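Local structure of putative periplasmic or exported protein (Salmonella enterica subsp. enterica serovar Typhimurium, 4GQZ) at residues B[3-8]-B[52-57]; B[21-26]-B[45-50]; B[25-30]-B[34-39]; B[66-71]-B[95-100]; B[117-122]-B[154-159]. The protein probably binds copper in the bacterial periplasm and contributes to copper resistance, forming a V-shaped dimer. One frame throughout, in Å; residues are numbered along the deposited sequence.

Interaction 1 (B[3-8]-B[52-57]); sequences ASSESA and GEQIYT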
# COMPACT_ATOMS: atom_id res chain seq x y z
N ALA B 3 11.48 12.20 15.83
CA ALA B 3 11.26 11.97 14.39
C ALA B 3 12.53 11.54 13.67
O ALA B 3 13.57 12.18 13.80
CB ALA B 3 10.70 13.23 13.71
N SER B 4 12.44 10.45 12.91
CA SER B 4 13.57 9.98 12.11
C SER B 4 13.88 10.92 10.94
O SER B 4 13.05 11.75 10.55
CB SER B 4 13.28 8.59 11.57
OG SER B 4 12.13 8.60 10.74
N SER B 5 15.08 10.78 10.37
CA SER B 5 15.43 11.48 9.14
C SER B 5 14.45 11.11 8.04
O SER B 5 14.09 11.95 7.20
CB SER B 5 16.86 11.14 8.70
OG SER B 5 17.81 11.65 9.62
N GLU B 6 14.04 9.84 8.04
CA GLU B 6 13.09 9.34 7.05
C GLU B 6 11.77 10.07 7.17
O GLU B 6 11.21 10.54 6.17
CB GLU B 6 12.89 7.82 7.22
CG GLU B 6 11.81 7.21 6.29
CD GLU B 6 10.45 7.08 6.97
OE1 GLU B 6 10.42 6.93 8.21
OE2 GLU B 6 9.41 7.13 6.26
N SER B 7 11.26 10.17 8.39
CA SER B 7 9.99 10.88 8.61
C SER B 7 10.11 12.34 8.21
O SER B 7 9.22 12.90 7.57
CB SER B 7 9.55 10.77 10.06
OG SER B 7 9.16 9.45 10.36
N ALA B 8 11.23 12.95 8.55
CA ALA B 8 11.44 14.35 8.20
C ALA B 8 11.55 14.56 6.68
O ALA B 8 11.05 15.55 6.15
CB ALA B 8 12.66 14.92 8.92
N GLY B 52 20.66 12.22 -0.48
CA GLY B 52 22.11 12.25 -0.57
C GLY B 52 22.59 10.82 -0.54
O GLY B 52 22.05 9.98 -1.27
N GLU B 53 23.59 10.53 0.29
CA GLU B 53 24.11 9.17 0.39
C GLU B 53 23.09 8.21 1.02
O GLU B 53 23.09 7.01 0.71
CB GLU B 53 25.41 9.15 1.19
CG GLU B 53 26.21 7.85 1.09
CD GLU B 53 27.60 8.01 1.67
OE1 GLU B 53 28.24 6.99 2.02
OE2 GLU B 53 28.06 9.17 1.78
N GLN B 54 22.24 8.76 1.88
CA GLN B 54 21.35 8.00 2.76
C GLN B 54 20.01 7.62 2.11
O GLN B 54 19.35 8.47 1.50
CB GLN B 54 21.09 8.83 4.01
CG GLN B 54 20.35 8.11 5.10
CD GLN B 54 20.68 8.65 6.48
OE1 GLN B 54 20.02 9.57 6.98
NE2 GLN B 54 21.70 8.07 7.11
N ILE B 55 19.60 6.37 2.27
CA ILE B 55 18.45 5.84 1.55
C ILE B 55 17.33 5.41 2.48
O ILE B 55 17.56 4.70 3.46
CB ILE B 55 18.86 4.62 0.71
CG1 ILE B 55 20.10 4.97 -0.13
CG2 ILE B 55 17.71 4.15 -0.18
CD1 ILE B 55 21.14 3.85 -0.17
N TYR B 56 16.10 5.81 2.14
CA TYR B 56 14.93 5.43 2.91
C TYR B 56 14.13 4.47 2.06
O TYR B 56 14.12 4.62 0.84
CB TYR B 56 14.09 6.66 3.25
CG TYR B 56 14.91 7.79 3.84
CD1 TYR B 56 15.61 7.61 5.02
CD2 TYR B 56 14.98 9.03 3.21
CE1 TYR B 56 16.39 8.65 5.57
CE2 TYR B 56 15.74 10.07 3.74
CZ TYR B 56 16.44 9.86 4.92
OH TYR B 56 17.19 10.89 5.43
N THR B 57 13.48 3.50 2.69
CA THR B 57 12.68 2.52 1.96
C THR B 57 11.26 2.42 2.47
O THR B 57 11.03 2.13 3.65
CB THR B 57 13.30 1.10 2.00
OG1 THR B 57 13.47 0.69 3.36
CG2 THR B 57 14.64 1.08 1.29
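E6 lies over one face of the Y56 ring, and this CH-pi packing of a helix residue on an aromatic ring is the heart of the contact. It comes from E6 CA, 3.8 Å from the ring centroid and 16° off the normal. Next to it E6 CB sits 3.5 Å from Y56 CD1, near the rim of the same face. With CG anti to the backbone N (chi1 176°), the E6 chain first runs on beside Y56 CB, then bends at chi2 and carries the carboxylate off the ring. Packing at the phenol end is lighter: S5 CB comes 3.3 Å from Y56 OH, and Q54 OE1 approaches the same CB at 3.9 Å.

Polar bonds serve the helix start and the partner subunit. S4 OG accepts from S7 N at 3.0 Å, an N-cap bond with a fairly straight angle of 160°. That hydroxyl also bonds to I55 O of the second subunit, while E6 OE1 takes the backbone N–H of T57 of the second subunit, satisfying that carboxylate oxygen. Reciprocally, I55 O pairs with S4 OG, and T57 N with E6 OE1, of the second subunit. The arrangement is that of a reciprocal dimer interface, in which the N-capped start of helix 5-12 packs on strand 55-59 while S4 and E6 also bond to the second subunit.

Interaction 2 (B[21-26]-B[45-50]); sequences EQIVDT and TELKLS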
# COMPACT_ATOMS: atom_id res chain seq x y z
N GLU B 21 0.71 4.75 -2.69
CA GLU B 21 0.32 4.95 -4.09
C GLU B 21 0.29 6.43 -4.48
O GLU B 21 0.75 6.81 -5.56
CB GLU B 21 -1.05 4.34 -4.38
CG GLU B 21 -1.08 2.82 -4.35
CD GLU B 21 -2.22 2.23 -5.17
OE1 GLU B 21 -2.96 2.99 -5.85
OE2 GLU B 21 -2.37 0.98 -5.14
N GLN B 22 -0.28 7.26 -3.61
CA GLN B 22 -0.30 8.70 -3.85
C GLN B 22 1.11 9.27 -3.90
O GLN B 22 1.38 10.19 -4.67
CB GLN B 22 -1.14 9.42 -2.78
CG GLN B 22 -2.61 8.99 -2.75
CD GLN B 22 -3.38 9.55 -1.54
OE1 GLN B 22 -2.83 9.79 -0.47
NE2 GLN B 22 -4.68 9.75 -1.73
N ILE B 23 2.02 8.72 -3.10
CA ILE B 23 3.41 9.20 -3.13
C ILE B 23 4.07 8.84 -4.46
O ILE B 23 4.67 9.69 -5.12
CB ILE B 23 4.26 8.60 -2.00
CG1 ILE B 23 3.76 9.07 -0.64
CG2 ILE B 23 5.73 8.98 -2.16
CD1 ILE B 23 4.45 8.37 0.53
N VAL B 24 3.99 7.56 -4.83
CA VAL B 24 4.53 7.08 -6.10
C VAL B 24 3.93 7.85 -7.27
O VAL B 24 4.68 8.39 -8.12
CB VAL B 24 4.33 5.56 -6.24
CG1 VAL B 24 4.69 5.09 -7.65
CG2 VAL B 24 5.17 4.84 -5.20
N ASP B 25 2.59 7.94 -7.32
CA ASP B 25 1.92 8.72 -8.36
C ASP B 25 2.41 10.17 -8.40
O ASP B 25 2.64 10.73 -9.47
CB ASP B 25 0.40 8.74 -8.14
CG ASP B 25 -0.25 7.39 -8.35
OD1 ASP B 25 0.42 6.49 -8.88
OD2 ASP B 25 -1.43 7.24 -7.98
N THR B 26 2.55 10.79 -7.24
CA THR B 26 2.95 12.20 -7.19
C THR B 26 4.33 12.38 -7.79
O THR B 26 4.58 13.30 -8.60
CB THR B 26 2.96 12.75 -5.74
OG1 THR B 26 1.65 12.59 -5.15
CG2 THR B 26 3.36 14.21 -5.72
N THR B 45 8.66 -4.29 -4.57
CA THR B 45 8.18 -4.26 -3.19
C THR B 45 8.49 -2.99 -2.43
O THR B 45 7.92 -2.78 -1.36
CB THR B 45 8.66 -5.48 -2.36
OG1 THR B 45 10.09 -5.58 -2.43
CG2 THR B 45 8.03 -6.78 -2.90
N GLU B 46 9.38 -2.14 -2.95
CA GLU B 46 9.81 -0.94 -2.23
C GLU B 46 9.87 0.32 -3.08
O GLU B 46 10.23 0.28 -4.26
CB GLU B 46 11.21 -1.13 -1.64
CG GLU B 46 11.46 -2.42 -0.89
CD GLU B 46 12.92 -2.56 -0.48
OE1 GLU B 46 13.73 -1.69 -0.88
OE2 GLU B 46 13.24 -3.53 0.23
N LEU B 47 9.58 1.46 -2.46
CA LEU B 47 9.93 2.75 -3.03
C LEU B 47 11.21 3.19 -2.29
O LEU B 47 11.22 3.23 -1.06
CB LEU B 47 8.81 3.74 -2.74
CG LEU B 47 8.61 5.03 -3.52
CD1 LEU B 47 8.31 6.17 -2.57
CD2 LEU B 47 9.73 5.35 -4.52
N LYS B 48 12.29 3.48 -3.02
CA LYS B 48 13.55 3.91 -2.38
C LYS B 48 13.75 5.40 -2.59
O LYS B 48 13.70 5.88 -3.72
CB LYS B 48 14.76 3.17 -2.96
CG LYS B 48 14.69 1.66 -2.89
CD LYS B 48 15.87 1.07 -3.70
CE LYS B 48 15.76 -0.44 -3.88
NZ LYS B 48 16.68 -0.92 -4.96
N LEU B 49 14.02 6.12 -1.51
CA LEU B 49 14.16 7.56 -1.60
C LEU B 49 15.49 7.98 -1.01
O LEU B 49 15.95 7.39 -0.04
CB LEU B 49 13.04 8.28 -0.84
CG LEU B 49 11.59 8.01 -1.25
CD1 LEU B 49 10.62 8.53 -0.17
CD2 LEU B 49 11.31 8.64 -2.59
N SER B 50 16.09 9.02 -1.59
CA SER B 50 17.34 9.54 -1.06
C SER B 50 17.53 11.05 -1.29
O SER B 50 17.12 11.58 -2.33
CB SER B 50 18.53 8.75 -1.61
OG SER B 50 19.71 9.07 -0.88
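L47 reaches from its strand into the shoulder between I23 and V24, two consecutive residues of helix 20-28, and the three side chains make up the tight part of the contact. L47 uses a different part of its side chain for each neighbour. Its CD1 methyl meets I23 CG2 at 3.8 Å, the two chains crossing at a slant. Its branch carbon CG lies 3.8 Å from V24 CG2, and here the side chains run past one another in opposite directions. CG of L47 stands anti to its own backbone N (chi1 -160°), which carries the isobutyl group up to the helix. The backbones stay well apart, V24 CA being 7.6 Å from L47 CA.

Away from this patch the contact thins quickly. L49 also points toward the helix, yet its CD1 stays 5.3 Å from I23 CG2. E46 and K48 project from the other side of the strand and are partly exposed, and on the helix Q22 faces solvent.

Strand 46-50 runs between strands 39-42 and 55-59, and the helix packs on one face of the sheet. V24 also touches I42 of strand 39-42 and Y65 of strand 63-68, in the neighbouring sheet; I23 and L47 share L58, and I23 also packs on P59 of the second subunit.

Interaction 3 (B[25-30]-B[34-39]); sequences DTIDQT and RPLPYS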
# COMPACT_ATOMS: atom_id res chain seq x y z
N ASP B 25 2.59 7.94 -7.32
CA ASP B 25 1.92 8.72 -8.36
C ASP B 25 2.41 10.17 -8.40
O ASP B 25 2.64 10.73 -9.47
CB ASP B 25 0.40 8.74 -8.14
CG ASP B 25 -0.25 7.39 -8.35
OD1 ASP B 25 0.42 6.49 -8.88
OD2 ASP B 25 -1.43 7.24 -7.98
N THR B 26 2.55 10.79 -7.24
CA THR B 26 2.95 12.20 -7.19
C THR B 26 4.33 12.38 -7.79
O THR B 26 4.58 13.30 -8.60
CB THR B 26 2.96 12.75 -5.74
OG1 THR B 26 1.65 12.59 -5.15
CG2 THR B 26 3.36 14.21 -5.72
N ILE B 27 5.24 11.49 -7.41
CA ILE B 27 6.62 11.62 -7.87
C ILE B 27 6.75 11.32 -9.35
O ILE B 27 7.36 12.09 -10.11
CB ILE B 27 7.57 10.71 -7.06
CG1 ILE B 27 7.57 11.12 -5.59
CG2 ILE B 27 8.99 10.82 -7.58
CD1 ILE B 27 8.53 10.28 -4.75
N ASP B 28 6.17 10.21 -9.79
CA ASP B 28 6.26 9.83 -11.21
C ASP B 28 5.63 10.88 -12.10
O ASP B 28 6.09 11.12 -13.22
CB ASP B 28 5.57 8.48 -11.42
CG ASP B 28 6.19 7.66 -12.57
OD1 ASP B 28 7.20 8.09 -13.18
OD2 ASP B 28 5.66 6.58 -12.85
N GLN B 29 4.58 11.52 -11.61
CA GLN B 29 3.82 12.43 -12.46
C GLN B 29 4.26 13.88 -12.30
O GLN B 29 3.63 14.76 -12.87
CB GLN B 29 2.32 12.30 -12.18
CG GLN B 29 1.73 10.93 -12.54
CD GLN B 29 0.29 10.79 -12.09
OE1 GLN B 29 -0.44 11.78 -12.04
NE2 GLN B 29 -0.12 9.57 -11.76
N THR B 30 5.32 14.12 -11.54
CA THR B 30 5.74 15.51 -11.30
C THR B 30 6.11 16.17 -12.63
O THR B 30 6.86 15.60 -13.44
CB THR B 30 6.87 15.64 -10.23
OG1 THR B 30 7.16 17.03 -10.01
CG2 THR B 30 8.13 14.97 -10.69
N ARG B 34 13.82 16.13 -15.56
CA ARG B 34 14.66 15.33 -14.69
C ARG B 34 16.11 15.84 -14.83
O ARG B 34 16.49 16.36 -15.88
CB ARG B 34 14.55 13.84 -15.05
CG ARG B 34 13.10 13.28 -15.08
CD ARG B 34 12.33 13.71 -13.84
NE ARG B 34 11.25 12.80 -13.42
CZ ARG B 34 9.96 13.11 -13.44
NH1 ARG B 34 9.57 14.30 -13.89
NH2 ARG B 34 9.06 12.24 -12.99
N PRO B 35 16.92 15.70 -13.77
CA PRO B 35 16.62 15.06 -12.48
C PRO B 35 15.79 15.91 -11.52
O PRO B 35 15.79 17.14 -11.59
CB PRO B 35 18.01 14.86 -11.86
CG PRO B 35 18.83 15.99 -12.44
CD PRO B 35 18.33 16.13 -13.86
N LEU B 36 15.09 15.22 -10.62
CA LEU B 36 14.41 15.85 -9.49
C LEU B 36 15.46 16.19 -8.43
O LEU B 36 16.59 15.72 -8.53
CB LEU B 36 13.37 14.88 -8.92
CG LEU B 36 11.91 15.06 -9.31
CD1 LEU B 36 11.73 15.53 -10.73
CD2 LEU B 36 11.14 13.78 -9.06
N PRO B 37 15.09 17.00 -7.41
CA PRO B 37 16.05 17.35 -6.35
C PRO B 37 16.49 16.18 -5.47
O PRO B 37 17.57 16.24 -4.89
CB PRO B 37 15.29 18.38 -5.51
CG PRO B 37 14.33 19.00 -6.46
CD PRO B 37 13.90 17.87 -7.37
N TYR B 38 15.67 15.14 -5.37
CA TYR B 38 16.02 13.95 -4.60
C TYR B 38 15.91 12.77 -5.56
O TYR B 38 15.34 12.91 -6.64
CB TYR B 38 15.03 13.76 -3.43
CG TYR B 38 13.60 13.74 -3.90
CD1 TYR B 38 12.92 14.93 -4.12
CD2 TYR B 38 12.93 12.54 -4.15
CE1 TYR B 38 11.63 14.93 -4.59
CE2 TYR B 38 11.64 12.54 -4.61
CZ TYR B 38 10.99 13.74 -4.83
OH TYR B 38 9.69 13.76 -5.29
N SER B 39 16.46 11.62 -5.18
CA SER B 39 16.34 10.43 -6.01
C SER B 39 15.20 9.52 -5.53
O SER B 39 14.91 9.43 -4.33
CB SER B 39 17.65 9.65 -6.04
OG SER B 39 17.79 8.87 -4.87
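The loop leaving helix 20-28 doubles back on the helix's C-terminal end, where R34 binds the carbonyls of D28 and T30 before the chain enters strand 39-42. The stronger bond runs from R34 NH1 to T30 O, at 3.0 Å and with an N–H...O angle of 157°. T30 O lies close to the guanidinium plane, although NH1 stands tilted from the plane of the carbonyl. R34 NH2 makes a weak bond to D28 O at 3.2 Å. The T30 methyl CG2 meanwhile covers one face of the guanidinium, so the group meets polar atoms at its edge and a methyl above.

D28 O belongs to the last helical residue and T30 O to the loop after it; a guanidinium here would probably suit the negative end of the helix dipole. The grip extends beyond the two segments: NH1 also bonds Q32 O and NH2 bonds L83 O. The D28 carboxylate is turned elsewhere, to Y65, S67, N117 and H81, which leaves D28 OD1 4.6 Å from R34 NH2, nearby but short of a salt bridge.

Beyond the guanidinium the contact becomes apolar. T30 CG2 and L36 CD2 meet tip to tip at 3.6 Å, and the same L36 methyl reaches I27 CG2 at 3.9 Å. Y38 packs next to L36 on I27: with its CG between the backbone N and carbonyl carbon (chi1 54°), the ring extends toward the helix, bringing its OH 3.4 Å from I27 CG1 while I27 CD1 rests at the ring edge, 3.8 Å from CE2.

Interaction 4 (B[66-71]-B[95-100]); sequences LSFAPY and FTVKVT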
# COMPACT_ATOMS: atom_id res chain seq x y z
N LEU B 66 3.79 -0.89 -12.32
CA LEU B 66 4.55 -0.96 -13.55
C LEU B 66 4.54 0.40 -14.25
O LEU B 66 3.47 0.97 -14.53
CB LEU B 66 3.92 -2.02 -14.45
CG LEU B 66 4.56 -2.19 -15.82
CD1 LEU B 66 6.02 -2.65 -15.69
CD2 LEU B 66 3.72 -3.16 -16.65
N SER B 67 5.72 0.94 -14.55
CA SER B 67 5.79 2.21 -15.29
C SER B 67 6.42 1.96 -16.66
O SER B 67 7.50 1.38 -16.75
CB SER B 67 6.54 3.28 -14.48
OG SER B 67 6.37 4.59 -15.03
N PHE B 68 5.74 2.36 -17.73
CA PHE B 68 6.26 2.07 -19.06
C PHE B 68 6.32 3.32 -19.94
O PHE B 68 5.58 4.29 -19.73
CB PHE B 68 5.41 0.98 -19.71
CG PHE B 68 3.95 1.32 -19.80
CD1 PHE B 68 3.09 1.02 -18.76
CD2 PHE B 68 3.43 1.90 -20.95
CE1 PHE B 68 1.73 1.33 -18.84
CE2 PHE B 68 2.09 2.21 -21.04
CZ PHE B 68 1.23 1.92 -19.98
N ALA B 69 7.20 3.29 -20.94
CA ALA B 69 7.41 4.45 -21.78
C ALA B 69 7.42 4.00 -23.22
O ALA B 69 8.39 3.39 -23.66
CB ALA B 69 8.73 5.13 -21.42
N PRO B 70 6.33 4.25 -23.95
CA PRO B 70 6.36 3.86 -25.37
C PRO B 70 7.35 4.72 -26.14
O PRO B 70 7.69 5.82 -25.70
CB PRO B 70 4.93 4.15 -25.83
CG PRO B 70 4.08 4.04 -24.56
CD PRO B 70 4.99 4.66 -23.50
N TYR B 71 7.82 4.23 -27.28
CA TYR B 71 8.72 5.04 -28.08
C TYR B 71 8.52 4.82 -29.58
O TYR B 71 7.87 3.86 -30.00
CB TYR B 71 10.18 4.78 -27.68
CG TYR B 71 10.77 3.47 -28.16
CD1 TYR B 71 10.59 2.30 -27.43
CD2 TYR B 71 11.54 3.41 -29.32
CE1 TYR B 71 11.14 1.10 -27.86
CE2 TYR B 71 12.10 2.22 -29.75
CZ TYR B 71 11.90 1.07 -29.00
OH TYR B 71 12.44 -0.13 -29.42
N PHE B 95 -2.41 8.02 -24.93
CA PHE B 95 -2.27 6.64 -25.36
C PHE B 95 -3.53 5.84 -25.02
O PHE B 95 -4.29 6.22 -24.13
CB PHE B 95 -1.07 5.99 -24.67
CG PHE B 95 0.26 6.56 -25.08
CD1 PHE B 95 0.92 6.09 -26.20
CD2 PHE B 95 0.85 7.59 -24.34
CE1 PHE B 95 2.15 6.63 -26.58
CE2 PHE B 95 2.06 8.13 -24.71
CZ PHE B 95 2.72 7.65 -25.83
N THR B 96 -3.76 4.76 -25.75
CA THR B 96 -4.75 3.77 -25.32
C THR B 96 -4.00 2.58 -24.71
O THR B 96 -3.08 2.03 -25.31
CB THR B 96 -5.63 3.30 -26.49
OG1 THR B 96 -6.38 4.42 -26.99
CG2 THR B 96 -6.61 2.25 -26.02
N VAL B 97 -4.39 2.20 -23.49
CA VAL B 97 -3.63 1.22 -22.73
C VAL B 97 -4.52 0.03 -22.37
O VAL B 97 -5.60 0.21 -21.81
CB VAL B 97 -3.08 1.86 -21.43
CG1 VAL B 97 -2.36 0.81 -20.56
CG2 VAL B 97 -2.15 3.05 -21.76
N LYS B 98 -4.07 -1.18 -22.71
CA LYS B 98 -4.82 -2.38 -22.33
C LYS B 98 -3.92 -3.39 -21.64
O LYS B 98 -2.87 -3.76 -22.17
CB LYS B 98 -5.49 -3.04 -23.54
CG LYS B 98 -6.34 -4.25 -23.14
CD LYS B 98 -7.21 -4.78 -24.29
CE LYS B 98 -6.37 -5.36 -25.40
NZ LYS B 98 -7.23 -5.74 -26.56
N VAL B 99 -4.33 -3.85 -20.46
CA VAL B 99 -3.61 -4.92 -19.81
C VAL B 99 -4.54 -6.11 -19.62
O VAL B 99 -5.63 -5.96 -19.07
CB VAL B 99 -3.06 -4.50 -18.44
CG1 VAL B 99 -2.51 -5.72 -17.69
CG2 VAL B 99 -1.98 -3.45 -18.62
N THR B 100 -4.10 -7.27 -20.10
CA THR B 100 -4.91 -8.48 -20.04
C THR B 100 -4.11 -9.59 -19.36
O THR B 100 -2.92 -9.74 -19.63
CB THR B 100 -5.34 -8.94 -21.48
OG1 THR B 100 -4.18 -9.16 -22.29
CG2 THR B 100 -6.19 -7.89 -22.14
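Apolar packing between two facing sheets joins F68 of strand 63-68 and P70, two residues on, to V97 and F95 on strand 94-101. The two facing sheets resemble a beta sandwich, consistent with the E-set clan to which the family belongs. The separation suits two sheets face to face: F68 CA and V97 CA are 10.6 Å apart, so side chains alone fill the gap.

F68 crosses it with the far end of its ring. Its CG lies between the backbone N and the carbonyl carbon (chi1 57°), and CZ comes down on the two methyls of V97, 3.8 Å from CG1 and 4.0 Å from CG2. CG2 is in the plane of the ring, at its edge; CG1 approaches at a slant. V134 of strand 129-136 touches both F68 and F95, and I120 does likewise from strand 120-125, so the pairs belong to one buried layer.

P70 and F95 meet differently, a proline ring over an aromatic face. P70 CG is 4.1 Å from the F95 centroid and 22° off the ring normal, a CH-pi contact displaced toward the rim, where P70 CB and CG both lie 3.8 Å from F95 CE1.

Interaction 5 (B[117-122]-B[154-159]); sequences NGFIGV and CLTELP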
# COMPACT_ATOMS: atom_id res chain seq x y z
N ASN B 117 7.62 13.03 -17.80
CA ASN B 117 8.79 12.17 -17.96
C ASN B 117 8.64 11.10 -19.05
O ASN B 117 9.51 10.25 -19.20
CB ASN B 117 9.20 11.54 -16.62
CG ASN B 117 8.20 10.49 -16.11
OD1 ASN B 117 7.13 10.31 -16.68
ND2 ASN B 117 8.56 9.79 -15.03
N GLY B 118 7.53 11.14 -19.78
CA GLY B 118 7.31 10.20 -20.87
C GLY B 118 6.80 8.82 -20.45
O GLY B 118 6.63 7.93 -21.30
N PHE B 119 6.53 8.65 -19.16
CA PHE B 119 6.04 7.35 -18.68
C PHE B 119 4.53 7.36 -18.41
O PHE B 119 3.91 8.42 -18.29
CB PHE B 119 6.79 6.92 -17.42
CG PHE B 119 8.17 6.38 -17.68
CD1 PHE B 119 9.25 7.25 -17.92
CD2 PHE B 119 8.40 5.01 -17.68
CE1 PHE B 119 10.53 6.76 -18.16
CE2 PHE B 119 9.68 4.50 -17.92
CZ PHE B 119 10.76 5.39 -18.16
N ILE B 120 3.97 6.15 -18.32
CA ILE B 120 2.65 5.93 -17.75
C ILE B 120 2.78 4.85 -16.69
O ILE B 120 3.44 3.84 -16.91
CB ILE B 120 1.67 5.41 -18.81
CG1 ILE B 120 1.54 6.42 -19.95
CG2 ILE B 120 0.31 5.12 -18.17
CD1 ILE B 120 0.96 5.86 -21.22
N GLY B 121 2.16 5.05 -15.53
CA GLY B 121 2.19 4.03 -14.49
C GLY B 121 0.84 3.35 -14.30
O GLY B 121 -0.20 4.01 -14.34
N VAL B 122 0.84 2.03 -14.14
CA VAL B 122 -0.39 1.33 -13.77
C VAL B 122 -0.21 0.51 -12.50
O VAL B 122 0.88 0.00 -12.23
CB VAL B 122 -0.91 0.41 -14.89
CG1 VAL B 122 -1.37 1.24 -16.08
CG2 VAL B 122 0.17 -0.58 -15.32
N CYS B 154 9.97 -1.39 -14.67
CA CYS B 154 10.17 -0.48 -15.79
C CYS B 154 10.11 -1.26 -17.10
O CYS B 154 10.82 -2.25 -17.27
CB CYS B 154 11.52 0.23 -15.64
SG CYS B 154 11.71 1.61 -16.76
N LEU B 155 9.27 -0.80 -18.02
CA LEU B 155 9.13 -1.44 -19.33
C LEU B 155 9.36 -0.38 -20.41
O LEU B 155 8.54 0.53 -20.58
CB LEU B 155 7.73 -2.05 -19.46
CG LEU B 155 7.38 -2.62 -20.84
CD1 LEU B 155 8.39 -3.67 -21.26
CD2 LEU B 155 5.98 -3.21 -20.84
N THR B 156 10.48 -0.49 -21.13
CA THR B 156 10.78 0.49 -22.18
C THR B 156 10.78 -0.15 -23.57
O THR B 156 10.90 0.55 -24.58
CB THR B 156 12.14 1.18 -21.95
OG1 THR B 156 13.15 0.18 -21.73
CG2 THR B 156 12.10 2.09 -20.72
N GLU B 157 10.62 -1.47 -23.62
CA GLU B 157 10.64 -2.20 -24.89
C GLU B 157 9.30 -2.14 -25.60
O GLU B 157 8.66 -3.17 -25.83
CB GLU B 157 11.04 -3.67 -24.66
CG GLU B 157 12.50 -3.87 -24.21
CD GLU B 157 12.81 -5.31 -23.75
OE1 GLU B 157 13.94 -5.54 -23.27
OE2 GLU B 157 11.94 -6.20 -23.88
N LEU B 158 8.85 -0.94 -25.94
CA LEU B 158 7.54 -0.77 -26.56
C LEU B 158 7.63 0.07 -27.82
O LEU B 158 7.10 1.18 -27.85
CB LEU B 158 6.56 -0.11 -25.59
CG LEU B 158 6.02 -0.95 -24.43
CD1 LEU B 158 5.24 -0.06 -23.45
CD2 LEU B 158 5.14 -2.06 -24.95
N PRO B 159 8.26 -0.46 -28.88
CA PRO B 159 8.35 0.30 -30.13
C PRO B 159 7.03 0.34 -30.91
O PRO B 159 6.53 -0.69 -31.37
CB PRO B 159 9.42 -0.46 -30.91
CG PRO B 159 9.28 -1.89 -30.43
CD PRO B 159 8.93 -1.78 -28.97
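The backbone N of F119 donates to N117 OD1 at 3.0 Å, with an N–H...O angle of 157°. The bond closes an Asx turn, and the N–H comes from above the plane of the amide carbonyl, about 50° out of it. G118 takes the middle of the turn with a positive phi. The other end of the N117 amide, ND2, bonds D28 OD1, so both polar atoms of the side chain are in use and the turn is tied to the end of helix 20-28.

F119, the residue that closes the turn, makes the contact itself. Its CG is anti to the carbonyl carbon (chi1 -77°), and the far part of the ring reaches C154: SG lies 3.7 Å from F119 CE2 and 4.1 Å from F119 CZ. Measured to the ring centroid, SG is 5.0 Å away, an oblique sulfur-aromatic approach. T156 adds a looser touch, its CG2 being 4.4 Å from F119 CZ. On the T156 side the polar groups look elsewhere, OG1 to H76 O and the carbonyl to T75 OG1. H81 also meets the F119 ring with its own.

C154 SG is half of the disulfide to C78, so the aromatic ring packs against a covalent cross-link. Strands 120-125 and 154-155 flank strand 63-68, and the F119 side chain packs on S67 of the middle strand and reaches C154 beyond it. The whole is a disulfide buried against an aromatic side chain at the end of a three-stranded mixed sheet.

How the interactions relate
Interactions 2, 4 and 5 are buried, whereas 1 and 3 are partly open; interaction 1 is also the farthest of the five from the chain centre and the one most engaged with the second subunit. Interactions 2 and 3 both use helix 20-28, the first through apolar residues facing the sheet, the second through I27 and the carbonyls of D28 and, just past the helix, T30. Strands 46-50 and 55-59 are neighbours, which ties 1 to 2 through Y56 N and L49 O. Interactions 4 and 5 share the sheet around strand 63-68, joined by backbone bonds such as F68 O to I120 N. D28 of interaction 3 connects to both, bonding S67 and N117.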